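Local coordinates for starch synthase I (Hordeum vulgare, PDB 4HLN), which belongs to the plant starch synthases, glycosyltransferase-family proteins built from two Rossmann-like domains in a GT-B arrangement, at residues 123-128 with 157-162; 260-265 with 288-293; 464-469 with 494-499. All blocks are in the same frame, centred on the assembly; numbering follows the deposited sequence.

Contacts 1 and 2 lie in the same domain, their centres about 13 Å apart, and meet through strands 126-130 and 264-269, neighbours in the mixed sheet. Contact 3 belongs to the other domain, with its centre about 51 Å from that of contact 1 and about 59 Å from that of contact 2. All three are partly buried, but contact 1 holds the most buried residues and relies on regular parallel-strand bonding. Contact 2 joins the segments that lead into strands 264-269 and 294-299, where side chains and a water replace the ladder. Contact 3 sets a lysine just before edge strand 497-501 against backbone carbonyls near the end of helix 455-466, with a little sulfur packing.

Contact 1 of 3, residues 123-128 with 157-162; sequences VTRSIV and RGHRVM
I127 and H159 pack against each other, with CD1 of I127 4.2 Å from the centroid of the H159 imidazole and 28° off its normal, a CH-pi contact over the ring face. The methyl gets there because CG1 lies beside the backbone N (chi1 -54°) and the chain then runs straight on. The ring edge is used as well: R125 N donates to H159 ND1 at 3.0 Å, with the donor close to the ring plane. NE2 of H159 is hydrogen-bonded to E619 of helix 611-627, so both ring nitrogens are held and its rotation is fixed. With ND1 accepting, a proton on NE2 seems likely.

I127 uses both its N-H and its C=O in the parallel ladder: I127 N bonds to R160 O at 2.8 Å, and M162 N meets I127 O at 2.7 Å with an almost straight N-H...O angle of 177°. R160 N to R125 O continues it. M162 extends alongside V128, pointing the same way. Water 1 bonds to S126 OG and accepts from R160 NH2, whose guanidinium also donates to Y258 O and I259 O. Strands 126-130 and 160-166 run parallel, joined through helix 150-156: a beta-alpha-beta crossover of a Rossmann-like sheet.

Contact 2 of 3, residues 260-265 with 288-293; sequences YGQSCM and GVYRDS
Q262 meets Y290 at its root and V289 and Y290 with its amide. At the start of the side chain, CB lies 4.0 Å from CD2 of the Y290 ring. CG sits beside the backbone N (chi1 -47°), and the chain beyond it is extended, which carries the amide over to the backbone of V289 and Y290. There CD comes within 3.9 Å of V289 CG1, the two side chains crossing at about a right angle, and NE2 also passes that methyl. At the tip, OE1 accepts from Y290 N at 3.0 Å. The N-H points straight at it (172°), yet the donor stands 41° out of the amide plane and thus off a lone-pair direction.

The backbone of Q262 is tied to the far end of the same turn. S293 OG donates to Q262 O at 2.8 Å from above the carbonyl plane, and accepts from C264 N at 2.8 Å, so one hydroxyl joins two successive peptide groups. Water 2 adds a second link, donating to Q262 O and accepting from D292 N at 2.7 Å.

The partner loop is itself braced. S293 N bonds to Y290 O at 3.0 Å, closing a type I turn, while the Y290 hydroxyl bonds to C247 O and its ring meets Y284 and F266 edge-to-face. G288, with positive phi, is the C-prime residue of a Schellman motif that ends the preceding helix. Contact 2 therefore lies at the N-terminal ends of the adjacent parallel strands 264-269 and 294-299, which with helix 276-284 between them form a beta-alpha-beta unit of the Rossmann-like domain.

Contact 3 of 3, residues 464-469 with 494-499; sequences DLMRED and KDKFRG
Hydrogen bonding across the contact centres on one group, the ammonium of K496. NZ donates to M466 O at 2.7 Å and to E468 O at 2.9 Å, bridging two carbonyls near the C-terminal end of helix 455-466. The approaches differ: at M466 O the donor is tilted only 19° from the carbonyl plane, whereas at E468 O it stands 49° out of it. K496 can reach this far because its side chain is fully extended beyond CG. Within 494-499, both terminal nitrogens of R498 converge on K494 O, and NH1 reaches F497 O too, tying the turn before strand 497-501.

Apolar packing lies near the root of the same lysine. M466 SD is 3.8 Å from K496 CB and 4.1 Å from F497 CB, so the sulfur touches both CB atoms while the lysine runs past it in the opposite direction. The first two torsions of M466 (chi2 -80°) place the sulfur there; chi3 only directs CE, which lies 4.2 Å from K496 CB.

No salt bridge joins the two segments. R467 NH2 pairs with D464 OD1 at 2.9 Å within its own segment, and E468 and D469 turn their carboxylates to R584 and R437.

Within the two segments, the ammonium is thus met by two peptide carbonyls, and D469 OD1 stays 5.3 Å from K496 NZ. Its position close to the C-terminal end of a helix would probably favour the protonated form, with the nearby D469 adding a weaker electrostatic pull.

Contact 1 of 3, residues 123-128 with 157-162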
loop_
_atom_site.group_PDB
_atom_site.type_symbol
_atom_site.label_atom_id
_atom_site.label_comp_id
_atom_site.label_asym_id
_atom_site.label_seq_id
_atom_site.Cartn_x
_atom_site.Cartn_y
_atom_site.Cartn_z
ATOM N N VAL A 123 21.989 -0.909 11.645
ATOM C CA VAL A 123 22.117 0.529 11.781
ATOM C C VAL A 123 20.764 1.105 12.115
ATOM O O VAL A 123 19.881 1.147 11.265
ATOM C CB VAL A 123 22.551 1.173 10.464
ATOM C CG1 VAL A 123 22.872 2.634 10.683
ATOM C CG2 VAL A 123 23.732 0.438 9.891
ATOM N N THR A 124 20.599 1.543 13.354
ATOM C CA THR A 124 19.380 2.216 13.759
ATOM C C THR A 124 19.423 3.657 13.249
ATOM O O THR A 124 20.489 4.260 13.160
ATOM C CB THR A 124 19.245 2.216 15.282
ATOM O OG1 THR A 124 20.318 2.976 15.843
ATOM C CG2 THR A 124 19.303 0.795 15.822
ATOM N N ARG A 125 18.265 4.207 12.913
ATOM C CA ARG A 125 18.202 5.547 12.348
ATOM C C ARG A 125 17.121 6.394 13.000
ATOM O O ARG A 125 16.325 5.905 13.825
ATOM C CB ARG A 125 17.938 5.485 10.841
ATOM C CG ARG A 125 18.961 4.694 10.086
ATOM C CD ARG A 125 19.553 5.552 9.022
ATOM N NE ARG A 125 20.759 4.985 8.436
ATOM C CZ ARG A 125 21.894 5.662 8.294
ATOM N NH1 ARG A 125 22.949 5.082 7.738
ATOM N NH2 ARG A 125 21.970 6.926 8.706
ATOM N N SER A 126 17.113 7.668 12.619
ATOM C CA SER A 126 16.052 8.575 13.007
ATOM C C SER A 126 15.152 8.752 11.798
ATOM O O SER A 126 15.592 9.201 10.742
ATOM C CB SER A 126 16.612 9.911 13.482
ATOM O OG SER A 126 17.260 9.752 14.738
ATOM N N ILE A 127 13.893 8.376 11.958
ATOM C CA ILE A 127 12.973 8.305 10.837
ATOM C C ILE A 127 11.744 9.136 11.104
ATOM O O ILE A 127 11.100 8.983 12.141
ATOM C CB ILE A 127 12.557 6.865 10.569
ATOM C CG1 ILE A 127 13.799 6.001 10.390
ATOM C CG2 ILE A 127 11.727 6.788 9.323
ATOM C CD1 ILE A 127 13.495 4.539 10.314
ATOM N N VAL A 128 11.426 10.022 10.165
ATOM C CA VAL A 128 10.298 10.919 10.337
ATOM C C VAL A 128 9.255 10.653 9.261
ATOM O O VAL A 128 9.444 11.008 8.097
ATOM C CB VAL A 128 10.735 12.403 10.283
ATOM C CG1 VAL A 128 9.561 13.308 10.567
ATOM C CG2 VAL A 128 11.885 12.688 11.271
ATOM N N ARG A 157 12.424 -2.219 15.995
ATOM C CA ARG A 157 13.751 -2.667 15.609
ATOM C C ARG A 157 14.827 -1.690 16.087
ATOM O O ARG A 157 15.977 -1.790 15.665
ATOM C CB ARG A 157 13.854 -2.819 14.091
ATOM C CG ARG A 157 12.869 -3.785 13.462
ATOM C CD ARG A 157 13.233 -4.037 11.998
ATOM N NE ARG A 157 13.572 -5.438 11.786
ATOM C CZ ARG A 157 14.660 -5.858 11.152
ATOM N NH1 ARG A 157 15.504 -4.974 10.652
ATOM N NH2 ARG A 157 14.899 -7.161 11.009
ATOM N N GLY A 158 14.448 -0.738 16.942
ATOM C CA GLY A 158 15.407 0.160 17.569
ATOM C C GLY A 158 15.625 1.508 16.894
ATOM O O GLY A 158 16.482 2.285 17.307
ATOM N N HIS A 159 14.856 1.799 15.852
ATOM C CA HIS A 159 14.915 3.118 15.232
ATOM C C HIS A 159 14.193 4.138 16.088
ATOM O O HIS A 159 13.238 3.812 16.788
ATOM C CB HIS A 159 14.303 3.100 13.835
ATOM C CG HIS A 159 14.910 2.077 12.928
ATOM N ND1 HIS A 159 16.131 2.256 12.319
ATOM C CD2 HIS A 159 14.467 0.856 12.537
ATOM C CE1 HIS A 159 16.417 1.192 11.591
ATOM N NE2 HIS A 159 15.423 0.327 11.705
ATOM N N ARG A 160 14.661 5.378 16.034
ATOM C CA ARG A 160 13.942 6.470 16.657
ATOM C C ARG A 160 12.944 6.958 15.613
ATOM O O ARG A 160 13.343 7.416 14.555
ATOM C CB ARG A 160 14.896 7.592 17.048
ATOM C CG ARG A 160 14.386 8.370 18.248
ATOM C CD ARG A 160 15.020 9.732 18.333
ATOM N NE ARG A 160 14.447 10.488 19.434
ATOM C CZ ARG A 160 14.870 11.691 19.793
ATOM N NH1 ARG A 160 14.310 12.330 20.814
ATOM N NH2 ARG A 160 15.868 12.241 19.126
ATOM N N VAL A 161 11.654 6.836 15.898
ATOM C CA VAL A 161 10.638 6.991 14.857
ATOM C C VAL A 161 9.613 8.059 15.210
ATOM O O VAL A 161 8.965 8.002 16.262
ATOM C CB VAL A 161 9.902 5.641 14.554
ATOM C CG1 VAL A 161 8.808 5.834 13.492
ATOM C CG2 VAL A 161 10.893 4.561 14.127
ATOM N N MET A 162 9.474 9.036 14.323
ATOM C CA MET A 162 8.480 10.083 14.503
ATOM C C MET A 162 7.407 9.979 13.423
ATOM O O MET A 162 7.709 9.655 12.280
ATOM C CB MET A 162 9.149 11.460 14.470
ATOM C CG MET A 162 8.169 12.638 14.575
ATOM S SD MET A 162 8.926 14.294 14.592
ATOM C CE MET A 162 10.053 14.134 15.966
HETATM O O HOH W 1 17.434 11.586 16.779
#

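Contact 2 of 3, residues 260-265 with 288-293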
loop_
_atom_site.group_PDB
_atom_site.type_symbol
_atom_site.label_atom_id
_atom_site.label_comp_id
_atom_site.label_asym_id
_atom_site.label_seq_id
_atom_site.Cartn_x
_atom_site.Cartn_y
_atom_site.Cartn_z
ATOM N N TYR A 260 15.457 15.491 17.359
ATOM C CA TYR A 260 15.763 14.424 16.407
ATOM C C TYR A 260 16.963 14.800 15.558
ATOM O O TYR A 260 17.727 13.932 15.130
ATOM C CB TYR A 260 14.564 14.151 15.491
ATOM C CG TYR A 260 13.686 12.992 15.922
ATOM C CD1 TYR A 260 13.049 12.995 17.161
ATOM C CD2 TYR A 260 13.470 11.906 15.078
ATOM C CE1 TYR A 260 12.225 11.945 17.546
ATOM C CE2 TYR A 260 12.655 10.841 15.462
ATOM C CZ TYR A 260 12.035 10.873 16.693
ATOM O OH TYR A 260 11.229 9.831 17.081
ATOM N N GLY A 261 17.106 16.099 15.297
ATOM C CA GLY A 261 18.223 16.599 14.527
ATOM C C GLY A 261 18.176 16.486 13.009
ATOM O O GLY A 261 17.102 16.373 12.403
ATOM N N GLN A 262 19.357 16.512 12.392
ATOM C CA GLN A 262 19.457 16.711 10.950
ATOM C C GLN A 262 20.006 15.544 10.141
ATOM O O GLN A 262 20.475 15.743 9.021
ATOM C CB GLN A 262 20.296 17.948 10.662
ATOM C CG GLN A 262 19.899 19.116 11.487
ATOM C CD GLN A 262 20.610 20.373 11.068
ATOM O OE1 GLN A 262 21.193 20.451 9.972
ATOM N NE2 GLN A 262 20.564 21.379 11.935
ATOM N N SER A 263 19.950 14.339 10.694
ATOM C CA SER A 263 20.354 13.148 9.951
ATOM C C SER A 263 19.173 12.210 9.834
ATOM O O SER A 263 19.255 11.017 10.150
ATOM C CB SER A 263 21.519 12.446 10.633
ATOM O OG SER A 263 22.658 13.284 10.648
ATOM N N CYS A 264 18.064 12.765 9.379
ATOM C CA CYS A 264 16.822 12.017 9.362
ATOM C C CYS A 264 16.479 11.427 8.017
ATOM O O CYS A 264 16.859 11.948 6.964
ATOM C CB CYS A 264 15.687 12.905 9.842
ATOM S SG CYS A 264 15.942 13.333 11.558
ATOM N N MET A 265 15.777 10.310 8.061
ATOM C CA MET A 265 15.101 9.840 6.876
ATOM C C MET A 265 13.651 10.310 6.982
ATOM O O MET A 265 12.918 9.905 7.892
ATOM C CB MET A 265 15.208 8.316 6.720
ATOM C CG MET A 265 14.430 7.771 5.486
ATOM S SD MET A 265 14.859 8.468 3.852
ATOM C CE MET A 265 16.499 7.781 3.633
ATOM N N GLY A 288 23.089 24.958 4.571
ATOM C CA GLY A 288 23.835 24.090 5.464
ATOM C C GLY A 288 22.990 23.314 6.451
ATOM O O GLY A 288 23.506 22.602 7.315
ATOM N N VAL A 289 21.679 23.445 6.326
ATOM C CA VAL A 289 20.776 22.679 7.158
ATOM C C VAL A 289 20.234 21.454 6.439
ATOM O O VAL A 289 19.899 21.517 5.264
ATOM C CB VAL A 289 19.663 23.556 7.680
ATOM C CG1 VAL A 289 18.754 22.750 8.593
ATOM C CG2 VAL A 289 20.296 24.714 8.419
ATOM N N TYR A 290 20.217 20.331 7.151
ATOM C CA TYR A 290 19.634 19.081 6.664
ATOM C C TYR A 290 20.417 18.415 5.527
ATOM O O TYR A 290 19.885 17.538 4.836
ATOM C CB TYR A 290 18.183 19.301 6.217
ATOM C CG TYR A 290 17.152 19.245 7.305
ATOM C CD1 TYR A 290 16.182 20.233 7.408
ATOM C CD2 TYR A 290 17.112 18.186 8.210
ATOM C CE1 TYR A 290 15.211 20.186 8.395
ATOM C CE2 TYR A 290 16.141 18.123 9.194
ATOM C CZ TYR A 290 15.190 19.134 9.290
ATOM O OH TYR A 290 14.205 19.096 10.268
ATOM N N ARG A 291 21.671 18.806 5.335
ATOM C CA ARG A 291 22.502 18.160 4.310
ATOM C C ARG A 291 22.721 16.664 4.502
ATOM O O ARG A 291 23.032 15.953 3.551
ATOM C CB ARG A 291 23.843 18.876 4.143
ATOM C CG ARG A 291 23.657 20.157 3.374
ATOM C CD ARG A 291 24.928 20.849 2.995
ATOM N NE ARG A 291 24.576 22.037 2.235
ATOM C CZ ARG A 291 25.412 22.715 1.464
ATOM N NH1 ARG A 291 26.678 22.317 1.356
ATOM N NH2 ARG A 291 24.974 23.793 0.812
ATOM N N ASP A 292 22.543 16.179 5.721
ATOM C CA ASP A 292 22.714 14.756 5.966
ATOM C C ASP A 292 21.397 13.990 6.084
ATOM O O ASP A 292 21.374 12.832 6.510
ATOM C CB ASP A 292 23.615 14.546 7.177
ATOM C CG ASP A 292 25.052 14.940 6.885
ATOM O OD1 ASP A 292 25.518 14.654 5.756
ATOM O OD2 ASP A 292 25.704 15.550 7.765
ATOM N N SER A 293 20.307 14.645 5.691
ATOM C CA SER A 293 19.005 14.004 5.655
ATOM C C SER A 293 18.606 13.649 4.238
ATOM O O SER A 293 19.000 14.311 3.280
ATOM C CB SER A 293 17.945 14.891 6.284
ATOM O OG SER A 293 18.167 14.983 7.677
HETATM O O HOH W 2 22.469 17.732 7.915
#

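Contact 3 of 3, residues 464-469 with 494-499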
loop_
_atom_site.group_PDB
_atom_site.type_symbol
_atom_site.label_atom_id
_atom_site.label_comp_id
_atom_site.label_asym_id
_atom_site.label_seq_id
_atom_site.Cartn_x
_atom_site.Cartn_y
_atom_site.Cartn_z
ATOM N N ASP A 464 -17.561 -18.480 -18.871
ATOM C CA ASP A 464 -16.517 -19.198 -19.580
ATOM C C ASP A 464 -15.769 -20.131 -18.626
ATOM O O ASP A 464 -15.160 -21.119 -19.042
ATOM C CB ASP A 464 -15.552 -18.188 -20.198
ATOM C CG ASP A 464 -14.950 -18.675 -21.496
ATOM O OD1 ASP A 464 -14.800 -19.905 -21.663
ATOM O OD2 ASP A 464 -14.626 -17.821 -22.349
ATOM N N LEU A 465 -15.834 -19.813 -17.339
ATOM C CA LEU A 465 -15.056 -20.513 -16.321
ATOM C C LEU A 465 -15.747 -21.778 -15.824
ATOM O O LEU A 465 -15.085 -22.773 -15.519
ATOM C CB LEU A 465 -14.763 -19.565 -15.152
ATOM C CG LEU A 465 -13.754 -19.942 -14.055
ATOM C CD1 LEU A 465 -14.420 -20.681 -12.911
ATOM C CD2 LEU A 465 -12.576 -20.741 -14.609
ATOM N N MET A 466 -17.075 -21.732 -15.747
ATOM C CA MET A 466 -17.873 -22.893 -15.354
ATOM C C MET A 466 -17.944 -23.966 -16.448
ATOM O O MET A 466 -18.440 -25.062 -16.215
ATOM C CB MET A 466 -19.281 -22.463 -14.949
ATOM C CG MET A 466 -19.323 -21.341 -13.911
ATOM S SD MET A 466 -19.053 -21.832 -12.184
ATOM C CE MET A 466 -17.303 -22.186 -12.166
ATOM N N ARG A 467 -17.452 -23.647 -17.641
ATOM C CA ARG A 467 -17.273 -24.655 -18.682
ATOM C C ARG A 467 -16.308 -25.752 -18.214
ATOM O O ARG A 467 -16.242 -26.831 -18.803
ATOM C CB ARG A 467 -16.726 -24.013 -19.958
ATOM C CG ARG A 467 -17.739 -23.222 -20.768
ATOM C CD ARG A 467 -17.066 -22.557 -21.964
ATOM N NE ARG A 467 -18.028 -22.167 -22.991
ATOM C CZ ARG A 467 -18.061 -20.973 -23.581
ATOM N NH1 ARG A 467 -18.977 -20.715 -24.509
ATOM N NH2 ARG A 467 -17.183 -20.037 -23.246
ATOM N N GLU A 468 -15.558 -25.471 -17.155
ATOM C CA GLU A 468 -14.543 -26.400 -16.678
ATOM C C GLU A 468 -15.006 -27.072 -15.396
ATOM O O GLU A 468 -15.964 -26.622 -14.760
ATOM C CB GLU A 468 -13.233 -25.659 -16.424
ATOM C CG GLU A 468 -12.932 -24.558 -17.435
ATOM C CD GLU A 468 -11.732 -24.877 -18.315
ATOM O OE1 GLU A 468 -11.505 -24.146 -19.305
ATOM O OE2 GLU A 468 -11.012 -25.853 -18.015
ATOM N N ASP A 469 -14.330 -28.151 -15.013
ATOM C CA ASP A 469 -14.660 -28.818 -13.760
ATOM C C ASP A 469 -13.910 -28.156 -12.617
ATOM O O ASP A 469 -12.771 -28.520 -12.318
ATOM C CB ASP A 469 -14.330 -30.308 -13.805
ATOM C CG ASP A 469 -14.792 -31.038 -12.552
ATOM O OD1 ASP A 469 -15.642 -30.474 -11.821
ATOM O OD2 ASP A 469 -14.312 -32.169 -12.299
ATOM N N LYS A 494 -25.249 -24.816 -9.804
ATOM C CA LYS A 494 -25.535 -25.108 -8.408
ATOM C C LYS A 494 -24.559 -26.090 -7.750
ATOM O O LYS A 494 -24.647 -26.360 -6.555
ATOM C CB LYS A 494 -26.993 -25.546 -8.227
ATOM C CG LYS A 494 -27.754 -24.731 -7.155
ATOM C CD LYS A 494 -27.033 -24.736 -5.782
ATOM C CE LYS A 494 -27.871 -24.101 -4.668
ATOM N NZ LYS A 494 -27.285 -24.360 -3.326
ATOM N N ASP A 495 -23.607 -26.591 -8.523
ATOM C CA ASP A 495 -22.657 -27.582 -8.028
ATOM C C ASP A 495 -21.212 -27.079 -8.146
ATOM O O ASP A 495 -20.249 -27.804 -7.864
ATOM C CB ASP A 495 -22.830 -28.882 -8.819
ATOM C CG ASP A 495 -22.736 -28.663 -10.340
ATOM O OD1 ASP A 495 -23.140 -27.576 -10.832
ATOM O OD2 ASP A 495 -22.255 -29.583 -11.044
ATOM N N LYS A 496 -21.068 -25.830 -8.569
ATOM C CA LYS A 496 -19.763 -25.286 -8.906
ATOM C C LYS A 496 -19.510 -23.914 -8.285
ATOM O O LYS A 496 -18.366 -23.550 -8.030
ATOM C CB LYS A 496 -19.621 -25.177 -10.422
ATOM C CG LYS A 496 -19.581 -26.493 -11.159
ATOM C CD LYS A 496 -19.407 -26.256 -12.659
ATOM C CE LYS A 496 -19.188 -27.557 -13.416
ATOM N NZ LYS A 496 -18.753 -27.324 -14.822
ATOM N N PHE A 497 -20.571 -23.153 -8.048
ATOM C CA PHE A 497 -20.413 -21.771 -7.610
ATOM C C PHE A 497 -21.156 -21.466 -6.317
ATOM O O PHE A 497 -22.331 -21.795 -6.175
ATOM C CB PHE A 497 -20.879 -20.801 -8.699
ATOM C CG PHE A 497 -20.814 -19.365 -8.288
ATOM C CD1 PHE A 497 -19.745 -18.569 -8.670
ATOM C CD2 PHE A 497 -21.811 -18.808 -7.506
ATOM C CE1 PHE A 497 -19.677 -17.238 -8.288
ATOM C CE2 PHE A 497 -21.745 -17.481 -7.115
ATOM C CZ PHE A 497 -20.674 -16.690 -7.510
ATOM N N ARG A 498 -20.461 -20.813 -5.390
ATOM C CA ARG A 498 -21.056 -20.352 -4.141
ATOM C C ARG A 498 -20.718 -18.888 -3.860
ATOM O O ARG A 498 -19.570 -18.462 -3.997
ATOM C CB ARG A 498 -20.590 -21.219 -2.970
ATOM C CG ARG A 498 -21.016 -22.681 -3.054
ATOM C CD ARG A 498 -22.522 -22.860 -2.899
ATOM N NE ARG A 498 -22.875 -24.276 -2.893
ATOM C CZ ARG A 498 -23.207 -24.974 -3.974
ATOM N NH1 ARG A 498 -23.254 -24.394 -5.168
ATOM N NH2 ARG A 498 -23.498 -26.260 -3.857
ATOM N N GLY A 499 -21.733 -18.127 -3.464
ATOM C CA GLY A 499 -21.566 -16.730 -3.127
ATOM C C GLY A 499 -22.016 -16.471 -1.704
ATOM O O GLY A 499 -23.210 -16.554 -1.380
#